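Local coordinates for protein glycosyl hyrolase, family 3 (Deinococcus radiodurans, PDB 3TEV) that probably hydrolyses O-glycosidic bonds, as a member of glycoside hydrolase family 3 built on a TIM-barrel domain, at residues Leu21-Leu26 against Ile44-Leu49; Asp256-Thr261 against Gly286-Met291. All blocks are in the same frame, centred on the assembly; numbering follows the deposited sequence.

Interaction 1: residues Leu21-Leu26 against Ile44-Leu49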
# COMPACT_ATOMS: atom_id res chain seq x y z
N LEU A 21 -4.96 7.99 -10.13
CA LEU A 21 -3.94 8.05 -9.07
C LEU A 21 -4.52 7.74 -7.70
O LEU A 21 -3.85 7.90 -6.69
CB LEU A 21 -3.26 9.43 -9.07
CG LEU A 21 -2.68 9.89 -10.42
CD1 LEU A 21 -2.29 11.40 -10.38
CD2 LEU A 21 -1.50 9.01 -10.86
N LEU A 22 -5.78 7.28 -7.66
CA LEU A 22 -6.43 6.98 -6.38
C LEU A 22 -6.82 5.52 -6.25
O LEU A 22 -7.18 4.86 -7.24
CB LEU A 22 -7.69 7.83 -6.18
CG LEU A 22 -7.69 9.34 -6.31
CD1 LEU A 22 -9.07 9.86 -5.86
CD2 LEU A 22 -6.58 9.98 -5.47
N MSE A 23 -6.80 5.04 -5.02
CA MSE A 23 -7.32 3.73 -4.69
C MSE A 23 -8.44 4.00 -3.68
O MSE A 23 -8.21 4.63 -2.62
CB MSE A 23 -6.23 2.85 -4.06
CG MSE A 23 -6.73 1.48 -3.59
SE MSE A 23 -5.26 0.33 -2.96
CE MSE A 23 -4.95 -0.74 -4.55
N ILE A 24 -9.63 3.54 -4.01
CA ILE A 24 -10.79 3.82 -3.18
C ILE A 24 -11.40 2.55 -2.63
O ILE A 24 -11.11 1.45 -3.11
CB ILE A 24 -11.87 4.56 -3.98
CG1 ILE A 24 -12.41 3.66 -5.09
CG2 ILE A 24 -11.33 5.88 -4.54
CD1 ILE A 24 -13.71 4.20 -5.73
N ASP A 25 -12.27 2.70 -1.63
CA ASP A 25 -13.04 1.57 -1.12
C ASP A 25 -14.46 1.61 -1.66
O ASP A 25 -14.93 2.64 -2.16
CB ASP A 25 -13.00 1.50 0.43
CG ASP A 25 -13.53 2.77 1.12
OD1 ASP A 25 -13.43 3.90 0.58
OD2 ASP A 25 -14.04 2.63 2.25
N LEU A 26 -15.13 0.46 -1.55
CA LEU A 26 -16.48 0.26 -2.05
C LEU A 26 -17.43 -0.05 -0.89
O LEU A 26 -16.99 -0.56 0.13
CB LEU A 26 -16.48 -0.91 -3.04
CG LEU A 26 -15.45 -0.78 -4.16
CD1 LEU A 26 -15.27 -2.10 -4.89
CD2 LEU A 26 -15.81 0.37 -5.11
N ILE A 44 -11.49 5.49 -12.28
CA ILE A 44 -10.76 5.06 -11.11
C ILE A 44 -10.02 3.74 -11.47
O ILE A 44 -10.60 2.86 -12.06
CB ILE A 44 -11.73 4.81 -9.92
CG1 ILE A 44 -12.53 6.08 -9.57
CG2 ILE A 44 -11.01 4.17 -8.73
CD1 ILE A 44 -11.81 7.06 -8.75
N GLY A 45 -8.75 3.64 -11.14
CA GLY A 45 -8.00 2.47 -11.57
C GLY A 45 -7.65 1.50 -10.45
O GLY A 45 -7.08 0.44 -10.71
N ALA A 46 -7.98 1.85 -9.21
CA ALA A 46 -7.59 0.99 -8.10
C ALA A 46 -8.64 0.98 -7.00
O ALA A 46 -9.21 2.02 -6.68
CB ALA A 46 -6.23 1.39 -7.57
N VAL A 47 -8.90 -0.20 -6.44
CA VAL A 47 -9.83 -0.36 -5.33
C VAL A 47 -9.24 -1.31 -4.30
O VAL A 47 -8.53 -2.26 -4.66
CB VAL A 47 -11.17 -0.96 -5.78
CG1 VAL A 47 -11.90 -1.52 -4.57
CG2 VAL A 47 -12.02 0.07 -6.49
N CYS A 48 -9.52 -1.06 -3.02
CA CYS A 48 -9.08 -1.97 -1.96
C CYS A 48 -10.33 -2.54 -1.33
O CYS A 48 -11.28 -1.80 -1.07
CB CYS A 48 -8.20 -1.27 -0.92
SG CYS A 48 -7.50 -2.50 0.28
N LEU A 49 -10.34 -3.85 -1.13
CA LEU A 49 -11.48 -4.54 -0.52
C LEU A 49 -11.22 -4.85 0.95
O LEU A 49 -10.09 -5.11 1.34
CB LEU A 49 -11.78 -5.83 -1.26
CG LEU A 49 -12.08 -5.70 -2.75
CD1 LEU A 49 -12.22 -7.07 -3.36
CD2 LEU A 49 -13.33 -4.86 -3.02
O HOH W 1 -13.82 -1.64 -0.15

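Interaction 2: residues Asp256-Thr261 against Gly286-Met291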
# COMPACT_ATOMS: atom_id res chain seq x y z
N ASP A 256 12.19 1.55 -8.07
CA ASP A 256 11.31 1.93 -9.18
C ASP A 256 9.93 1.26 -9.13
O ASP A 256 9.18 1.30 -10.11
CB ASP A 256 11.99 1.71 -10.55
CG ASP A 256 11.47 2.68 -11.65
OD1 ASP A 256 11.04 3.84 -11.36
OD2 ASP A 256 11.51 2.28 -12.84
N GLY A 257 9.57 0.66 -7.99
CA GLY A 257 8.25 0.08 -7.87
C GLY A 257 7.20 1.10 -7.45
O GLY A 257 7.47 2.29 -7.37
N VAL A 258 5.99 0.61 -7.14
CA VAL A 258 4.85 1.44 -6.79
C VAL A 258 4.97 1.89 -5.33
O VAL A 258 5.22 1.07 -4.43
CB VAL A 258 3.54 0.65 -6.97
CG1 VAL A 258 2.32 1.34 -6.29
CG2 VAL A 258 3.29 0.36 -8.47
N ILE A 259 4.81 3.19 -5.08
CA ILE A 259 4.66 3.66 -3.71
C ILE A 259 3.22 4.07 -3.49
O ILE A 259 2.69 4.88 -4.25
CB ILE A 259 5.58 4.83 -3.42
CG1 ILE A 259 7.04 4.40 -3.62
CG2 ILE A 259 5.31 5.39 -2.02
CD1 ILE A 259 8.04 5.55 -3.53
N VAL A 260 2.57 3.47 -2.49
CA VAL A 260 1.19 3.79 -2.16
C VAL A 260 1.14 4.36 -0.73
O VAL A 260 1.90 3.92 0.11
CB VAL A 260 0.22 2.56 -2.36
CG1 VAL A 260 0.64 1.39 -1.49
CG2 VAL A 260 -1.25 2.92 -2.04
N THR A 261 0.29 5.35 -0.48
CA THR A 261 0.16 5.92 0.87
C THR A 261 -0.71 5.01 1.71
O THR A 261 -1.65 4.40 1.17
CB THR A 261 -0.64 7.19 0.86
OG1 THR A 261 -2.02 6.85 0.57
CG2 THR A 261 -0.09 8.17 -0.16
N GLY A 286 6.26 12.02 -3.76
CA GLY A 286 6.75 10.81 -4.43
C GLY A 286 5.86 9.57 -4.51
O GLY A 286 6.26 8.59 -5.14
N ALA A 287 4.69 9.58 -3.87
CA ALA A 287 3.72 8.49 -4.02
C ALA A 287 3.23 8.40 -5.46
O ALA A 287 3.07 9.43 -6.14
CB ALA A 287 2.53 8.71 -3.10
N ASP A 288 2.98 7.17 -5.92
CA ASP A 288 2.32 6.94 -7.22
C ASP A 288 0.81 6.83 -7.07
O ASP A 288 0.07 7.02 -8.04
CB ASP A 288 2.82 5.64 -7.85
CG ASP A 288 4.31 5.62 -8.00
OD1 ASP A 288 4.85 6.51 -8.70
OD2 ASP A 288 4.96 4.75 -7.38
N LEU A 289 0.37 6.49 -5.85
CA LEU A 289 -1.02 6.06 -5.61
C LEU A 289 -1.44 6.54 -4.23
O LEU A 289 -0.73 6.33 -3.24
CB LEU A 289 -1.12 4.52 -5.66
CG LEU A 289 -2.55 3.90 -5.64
CD1 LEU A 289 -3.45 4.46 -6.79
CD2 LEU A 289 -2.50 2.38 -5.70
N VAL A 290 -2.61 7.18 -4.15
CA VAL A 290 -3.13 7.62 -2.87
C VAL A 290 -4.36 6.79 -2.50
O VAL A 290 -5.30 6.66 -3.30
CB VAL A 290 -3.48 9.14 -2.91
CG1 VAL A 290 -4.24 9.56 -1.65
CG2 VAL A 290 -2.21 9.97 -3.06
N MSE A 291 -4.35 6.19 -1.31
CA MSE A 291 -5.53 5.50 -0.79
C MSE A 291 -6.52 6.53 -0.30
O MSE A 291 -6.32 7.12 0.74
CB MSE A 291 -5.19 4.58 0.36
CG MSE A 291 -4.33 3.43 -0.08
SE MSE A 291 -4.16 2.05 1.27
CE MSE A 291 -5.98 1.40 0.98

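Interaction 1: residues Leu21-Leu26 against Ile44-Leu49
The carbonyl oxygen of Ile24 is gripped twice by the neighbouring strand: Cys48 N donates a hydrogen bond to Ile24 O over 3.0 Å, and the CA-H of Val47 adds a CA-H...O contact to the same oxygen. In the other direction Ile24 N donates to Ala46 O at 3.1 Å, from above the carbonyl plane. Ile24 thus bonds to the residues before and after Val47, the pattern of parallel pairing, and ties strand 22-24 to strand 46-49. With helix 33-42 between them, they form a beta-alpha-beta crossover of the TIM barrel, and the strand axes cross at -32°. Farther on the backbones part, and a water bridges them, accepting from Leu26 N (2.8 Å) and donating to Cys48 O (2.7 Å).

On the face turned to the helices, Ile24 has CG1 between its backbone N and carbonyl carbon (chi1 65°), which brings CG1 to 3.9 Å from Ile44 CG2, the two side chains crossing at about a right angle. Helix 33-42 covers both isoleucines. Leu26 lays CD1 against Leu49 CD2 at 3.9 Å; its close approach to Val47 is doubtful, because that valine has two conformers.

On the opposite face Met23, a selenomethionine, carries CG anti to its backbone N, over Cys48 N at 3.8 Å; farther out, SE lies against Cys48 CB. Its CB rests on Ala46 CB at 3.8 Å. Alanine and cysteine are slim enough to let this long, flexible chain lie across them. Charge enters only at Asp25, whose carboxylate is bound by Gly294 N through OD1 and by Lys52, in a salt bridge, through OD2. The pairing therefore rests on backbone hydrogen bonds and apolar contact, with the ionic group kept near the C-terminal side of the pairing.

Interaction 2: residues Asp256-Thr261 against Gly286-Met291
The backbones of Gly257-Thr261 and Gly286-Met291, each taken from first CA to last, run 57° apart and are joined by a single bridge, Val260 with Leu289, which closes the TIM barrel between its seventh and eighth strands. Thr261 N donates to Leu289 O at 3.1 Å, while Ile259 O receives Asp288 N at 2.8 Å and a weak bond from Leu289 N. Gly286, at positive phi in a Schellman motif, ends helix 275-285 and turns the chain toward the strand.

Asp288 starts its side chain toward Asp256-Thr261, and Ile259 N meets OD2 on its anti side at 2.8 Å. Arg250 also binds OD2 and Arg323 binds OD1, so this buried carboxylate probably keeps its negative charge. Thr261 holds OG1 between its backbone N and carbonyl carbon (chi1 70°), where it accepts from Met291 N at 3.1 Å; its CG2 packs on Ala287 CB, a residue small enough to fit there. A valine in place of Thr261 would probably leave Met291 N without that acceptor. Val260 turns CG2, anti to its backbone N, to the selenomethionine Met291, crossing it obliquely with CG2 3.7 Å from Met291 CG.

Interactions 1 and 2 belong to one barrel wall, their centres about 13 Å apart. Strand 22-24 serves both: while one edge pairs with strand 46-49, the other meets strand 290-291 through two probable hydrogen bonds, Met23 N to Val290 O at 2.8 Å and Val290 N to Leu21 O at 2.9 Å. Thus interaction 2 closes the ring and interaction 1 continues it, so that the order runs from strand 258-261 through 290-291 and 22-24 to 46-49. Inside, Phe130 touches Met23 and Cys48 of one contact and Val260 and Met291 of the other. In TIM-barrel enzymes the active site lies at the C-terminal strand ends, here probably beyond Asp25 and Thr261.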